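Local atomic coordinates of acetate kinase (Entamoeba histolytica, PDB entry 4H0O), a protein that probably interconverts acetate and acetyl phosphate, acting as a pyrophosphate-dependent acetate kinase of the ASKHA superfamily. Residues S90-V94 / L144-R148; E56-N60 / F83-I89. All blocks are in the same frame, centred on the assembly; numbering follows the deposited sequence.

Contact 1 (S90-V94 / L144-R148); sequences SIAFV and LPTTR
The start of two neighbouring parallel strands in a ribonuclease H-like sheet brings Phe93 and Val94 against Thr147 and Arg148, where the chain, after helix 129-143, re-enters the sheet beside strand 93-98. The helix leads through a type I turn, Leu144 to Thr147, into strand 148-153. A single backbone bond joins the segments: Val94 N donates to Arg148 O at 3.1 Å. The same oxygen also receives the CA-H of Phe93, CA to O 3.3 Å. On one side of this bond, Val94 CG2 meets Leu144 CD1 at 4.0 Å, the two side chains crossing at about a right angle. Ile91 CD1 reaches that same leucine methyl, which is thus touched by two branched side chains. Thr147 contributes its methyl: with CG2 anti to the backbone N, it presses on the Ala92 carbonyl, CG2 to O 3.4 Å. Phe402 and Phe404, from the C-terminal end of the chain, meet the Phe93 ring. On that ring's side of the sheet, Arg148 bends at chi2 and chi3 and leads its guanidinium away, so its aliphatic root does the touching, CB to Phe93 CD1 3.6 Å.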
loop_
_atom_site.group_PDB
_atom_site.type_symbol
_atom_site.label_atom_id
_atom_site.label_comp_id
_atom_site.label_asym_id
_atom_site.label_seq_id
_atom_site.Cartn_x
_atom_site.Cartn_y
_atom_site.Cartn_z
ATOM N N SER B 90 29.876 39.111 0.869
ATOM C CA SER B 90 29.840 38.770 2.292
ATOM C C SER B 90 28.616 37.908 2.598
ATOM O O SER B 90 27.543 38.106 2.019
ATOM C CB SER B 90 29.838 40.029 3.160
ATOM O OG SER B 90 28.570 40.653 3.157
ATOM N N ILE B 91 28.783 36.952 3.508
ATOM C CA ILE B 91 27.760 35.941 3.760
ATOM C C ILE B 91 27.287 35.953 5.213
ATOM O O ILE B 91 28.086 35.792 6.138
ATOM C CB ILE B 91 28.288 34.544 3.380
ATOM C CG1 ILE B 91 28.602 34.500 1.882
ATOM C CG2 ILE B 91 27.288 33.459 3.755
ATOM C CD1 ILE B 91 29.498 33.364 1.480
ATOM N N ALA B 92 25.982 36.136 5.401
ATOM C CA ALA B 92 25.395 36.223 6.737
ATOM C C ALA B 92 24.823 34.889 7.209
ATOM O O ALA B 92 24.727 34.638 8.414
ATOM C CB ALA B 92 24.319 37.297 6.771
ATOM N N PHE B 93 24.425 34.044 6.259
ATOM C CA PHE B 93 23.823 32.753 6.588
ATOM C C PHE B 93 24.193 31.655 5.584
ATOM O O PHE B 93 24.340 31.915 4.387
ATOM C CB PHE B 93 22.299 32.882 6.672
ATOM C CG PHE B 93 21.822 33.840 7.733
ATOM C CD1 PHE B 93 21.744 33.444 9.060
ATOM C CD2 PHE B 93 21.441 35.132 7.400
ATOM C CE1 PHE B 93 21.301 34.320 10.038
ATOM C CE2 PHE B 93 20.995 36.014 8.375
ATOM C CZ PHE B 93 20.926 35.606 9.694
ATOM N N VAL B 94 24.343 30.429 6.079
ATOM C CA VAL B 94 24.573 29.278 5.208
ATOM C C VAL B 94 23.484 28.235 5.438
ATOM O O VAL B 94 23.238 27.821 6.575
ATOM C CB VAL B 94 25.961 28.639 5.436
ATOM C CG1 VAL B 94 26.261 27.618 4.351
ATOM C CG2 VAL B 94 27.040 29.701 5.445
ATOM N N LEU B 144 33.687 29.477 7.716
ATOM C CA LEU B 144 32.837 30.599 8.114
ATOM C C LEU B 144 32.329 30.428 9.551
ATOM O O LEU B 144 31.129 30.262 9.774
ATOM C CB LEU B 144 31.661 30.758 7.142
ATOM C CG LEU B 144 32.030 31.014 5.679
ATOM C CD1 LEU B 144 30.804 31.018 4.767
ATOM C CD2 LEU B 144 32.774 32.327 5.554
ATOM N N PRO B 145 33.245 30.477 10.535
ATOM C CA PRO B 145 32.880 30.149 11.919
ATOM C C PRO B 145 32.182 31.283 12.665
ATOM O O PRO B 145 31.710 31.066 13.783
ATOM C CB PRO B 145 34.231 29.834 12.565
ATOM C CG PRO B 145 35.197 30.691 11.819
ATOM C CD PRO B 145 34.676 30.814 10.408
ATOM N N THR B 146 32.121 32.466 12.061
ATOM C CA THR B 146 31.378 33.580 12.643
ATOM C C THR B 146 30.089 33.824 11.860
ATOM O O THR B 146 29.562 34.938 11.839
ATOM C CB THR B 146 32.209 34.878 12.660
ATOM O OG1 THR B 146 32.214 35.465 11.353
ATOM C CG2 THR B 146 33.638 34.595 13.101
ATOM N N THR B 147 29.591 32.772 11.217
ATOM C CA THR B 147 28.401 32.877 10.379
ATOM C C THR B 147 27.339 31.870 10.802
ATOM O O THR B 147 27.610 30.671 10.891
ATOM C CB THR B 147 28.751 32.660 8.899
ATOM O OG1 THR B 147 29.706 33.646 8.491
ATOM C CG2 THR B 147 27.513 32.776 8.028
ATOM N N ARG B 148 26.134 32.368 11.069
ATOM C CA ARG B 148 25.017 31.513 11.455
ATOM C C ARG B 148 24.703 30.527 10.330
ATOM O O ARG B 148 24.601 30.913 9.162
ATOM C CB ARG B 148 23.785 32.365 11.766
ATOM C CG ARG B 148 24.051 33.517 12.727
ATOM C CD ARG B 148 24.331 33.016 14.133
ATOM N NE ARG B 148 23.107 32.621 14.826
ATOM C CZ ARG B 148 22.983 31.522 15.562
ATOM N NH1 ARG B 148 24.010 30.693 15.701
ATOM N NH2 ARG B 148 21.829 31.247 16.158
#

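Contact 2 (E56-N60 / F83-I89)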
loop_
_atom_site.group_PDB
_atom_site.type_symbol
_atom_site.label_atom_id
_atom_site.label_comp_id
_atom_site.label_asym_id
_atom_site.label_seq_id
_atom_site.Cartn_x
_atom_site.Cartn_y
_atom_site.Cartn_z
ATOM N N GLU B 56 32.506 26.751 -12.473
ATOM C CA GLU B 56 31.941 27.846 -13.247
ATOM C C GLU B 56 31.129 28.761 -12.341
ATOM O O GLU B 56 30.135 28.341 -11.751
ATOM C CB GLU B 56 31.067 27.314 -14.384
ATOM C CG GLU B 56 30.375 28.401 -15.200
ATOM C CD GLU B 56 29.829 27.884 -16.518
ATOM O OE1 GLU B 56 30.088 26.707 -16.852
ATOM O OE2 GLU B 56 29.145 28.654 -17.224
ATOM N N HIS B 57 31.556 30.012 -12.229
ATOM C CA HIS B 57 30.837 30.971 -11.406
ATOM C C HIS B 57 30.015 31.937 -12.254
ATOM O O HIS B 57 30.500 32.471 -13.253
ATOM C CB HIS B 57 31.807 31.740 -10.509
ATOM C CG HIS B 57 32.460 30.895 -9.463
ATOM N ND1 HIS B 57 31.830 30.541 -8.290
ATOM C CD2 HIS B 57 33.695 30.339 -9.407
ATOM C CE1 HIS B 57 32.645 29.802 -7.559
ATOM N NE2 HIS B 57 33.784 29.667 -8.214
ATOM N N HIS B 58 28.763 32.139 -11.856
ATOM C CA HIS B 58 27.910 33.142 -12.475
ATOM C C HIS B 58 27.707 34.278 -11.476
ATOM O O HIS B 58 27.101 34.094 -10.416
ATOM C CB HIS B 58 26.577 32.528 -12.921
ATOM C CG HIS B 58 26.720 31.547 -14.048
ATOM N ND1 HIS B 58 25.641 30.869 -14.589
ATOM C CD2 HIS B 58 27.805 31.137 -14.734
ATOM C CE1 HIS B 58 26.070 30.084 -15.558
ATOM N NE2 HIS B 58 27.376 30.222 -15.672
ATOM N N LEU B 59 28.248 35.445 -11.813
ATOM C CA LEU B 59 28.281 36.582 -10.900
ATOM C C LEU B 59 27.945 37.874 -11.633
ATOM O O LEU B 59 28.682 38.294 -12.530
ATOM C CB LEU B 59 29.664 36.689 -10.250
ATOM C CG LEU B 59 29.970 37.927 -9.405
ATOM C CD1 LEU B 59 28.978 38.062 -8.261
ATOM C CD2 LEU B 59 31.399 37.874 -8.876
ATOM N N ASN B 60 26.826 38.482 -11.247
ATOM C CA ASN B 60 26.348 39.711 -11.867
ATOM C C ASN B 60 26.318 39.606 -13.385
ATOM O O ASN B 60 25.349 39.123 -13.970
ATOM C CB ASN B 60 27.212 40.899 -11.439
ATOM C CG ASN B 60 26.596 42.232 -11.814
ATOM O OD1 ASN B 60 25.375 42.374 -11.860
ATOM N ND2 ASN B 60 27.443 43.219 -12.085
ATOM N N PHE B 83 36.225 31.917 -3.146
ATOM C CA PHE B 83 35.903 32.742 -4.306
ATOM C C PHE B 83 35.019 33.922 -3.924
ATOM O O PHE B 83 35.216 35.037 -4.409
ATOM C CB PHE B 83 35.207 31.906 -5.382
ATOM C CG PHE B 83 34.557 32.723 -6.474
ATOM C CD1 PHE B 83 35.294 33.163 -7.565
ATOM C CD2 PHE B 83 33.203 33.031 -6.420
ATOM C CE1 PHE B 83 34.697 33.905 -8.574
ATOM C CE2 PHE B 83 32.601 33.774 -7.425
ATOM C CZ PHE B 83 33.348 34.211 -8.500
ATOM N N LEU B 84 34.034 33.665 -3.069
ATOM C CA LEU B 84 33.081 34.692 -2.661
ATOM C C LEU B 84 33.753 35.779 -1.820
ATOM O O LEU B 84 33.412 36.958 -1.931
ATOM C CB LEU B 84 31.910 34.060 -1.902
ATOM C CG LEU B 84 31.106 33.034 -2.706
ATOM C CD1 LEU B 84 30.163 32.236 -1.817
ATOM C CD2 LEU B 84 30.331 33.720 -3.823
ATOM N N LYS B 85 34.706 35.374 -0.982
ATOM C CA LYS B 85 35.484 36.316 -0.187
ATOM C C LYS B 85 36.328 37.206 -1.090
ATOM O O LYS B 85 36.358 38.424 -0.918
ATOM C CB LYS B 85 36.382 35.568 0.803
ATOM C CG LYS B 85 35.651 34.987 2.006
ATOM C CD LYS B 85 36.605 34.201 2.901
ATOM C CE LYS B 85 35.923 33.755 4.186
ATOM N NZ LYS B 85 36.830 32.947 5.048
ATOM N N GLU B 86 37.005 36.591 -2.057
ATOM C CA GLU B 86 37.867 37.321 -2.985
ATOM C C GLU B 86 37.095 38.283 -3.892
ATOM O O GLU B 86 37.657 39.258 -4.392
ATOM C CB GLU B 86 38.710 36.351 -3.820
ATOM C CG GLU B 86 39.837 35.678 -3.039
ATOM C CD GLU B 86 40.627 34.686 -3.876
ATOM O OE1 GLU B 86 40.224 34.424 -5.030
ATOM O OE2 GLU B 86 41.650 34.169 -3.379
ATOM N N ASN B 87 35.811 38.011 -4.102
ATOM C CA ASN B 87 34.978 38.898 -4.909
ATOM C C ASN B 87 33.999 39.733 -4.080
ATOM O O ASN B 87 33.028 40.271 -4.614
ATOM C CB ASN B 87 34.237 38.114 -5.995
ATOM C CG ASN B 87 35.144 37.709 -7.139
ATOM O OD1 ASN B 87 35.202 38.384 -8.169
ATOM N ND2 ASN B 87 35.862 36.605 -6.965
ATOM N N HIS B 88 34.262 39.829 -2.779
ATOM C CA HIS B 88 33.513 40.709 -1.880
ATOM C C HIS B 88 32.011 40.420 -1.806
ATOM O O HIS B 88 31.193 41.341 -1.730
ATOM C CB HIS B 88 33.765 42.180 -2.226
ATOM C CG HIS B 88 35.205 42.578 -2.139
ATOM N ND1 HIS B 88 35.842 42.816 -0.939
ATOM C CD2 HIS B 88 36.137 42.779 -3.104
ATOM C CE1 HIS B 88 37.100 43.147 -1.168
ATOM N NE2 HIS B 88 37.304 43.131 -2.473
ATOM N N ILE B 89 31.662 39.137 -1.832
ATOM C CA ILE B 89 30.317 38.697 -1.491
ATOM C C ILE B 89 30.336 38.247 -0.032
ATOM O O ILE B 89 30.782 37.139 0.276
ATOM C CB ILE B 89 29.848 37.522 -2.380
ATOM C CG1 ILE B 89 30.032 37.851 -3.866
ATOM C CG2 ILE B 89 28.403 37.152 -2.063
ATOM C CD1 ILE B 89 29.270 39.075 -4.334
#
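His57 on strand 54-59 and Phe83 on helix 73-86 form an aromatic stack that packs the helix against the outer, antiparallel part of the sheet. The rings lie face to face, centroids 3.6 Å apart and planes only 8° from parallel. His57 CG sits over the centre of the phenyl ring, while ND1 comes over its rim, 3.4 Å from Phe83 CD2. With CG anti to the backbone N (chi1 167°), the Phe83 ring lies flat against the imidazole.

Aliphatic packing continues the contact along the strand. Leu59 CD2 approaches the ring obliquely, 4.2 Å from Phe83 CZ, and the same methyl also rests against the amide end of Asn87. The other methyl, Leu59 CD1, meets Ile89 CD1 at 4.1 Å.

The polar bonds are made within the helix end and to a neighbouring strand. Asn87 ND2 donates to Phe83 O at 3.1 Å, almost straight at 169°, and this places the amide nitrogen over the phenyl face opposite His57. Here the helix finishes in a Schellman motif with His88 as C-prime residue, Ile89 N bonding to Leu84 O. Tyr28 OH, on strand 26-31, is hydrogen-bonded to His57 ND1, a bond that, with the stack, probably limits rotation of the imidazole. The cohesion across the interface is therefore probably mostly van der Waals, with the phenyl ring held between imidazole and amide and the buried ND1 satisfied from outside the two segments.

Read from the N terminus, the chain closes contact 2 first: 56-60 and 83-89 bracket strand 62-67 and most of helix 73-86, bringing the end of the helix back onto strand 54-59. Contact 1 opens immediately afterwards at 90-94 and closes at 144-148, after a longer excursion that includes helix 129-143. The two loops are thus in series, neither nested nor crossed, yet both bear on the same mixed sheet. Helix 73-86 joins them physically, since Leu84 CD1 packs on Ile91 CD1 at 3.5 Å and Lys85 CE on Leu144 CD2. Lys85 NZ is also hydrogen-bonded to Glu143 O, which ties the end of helix 73-86 to that of helix 129-143.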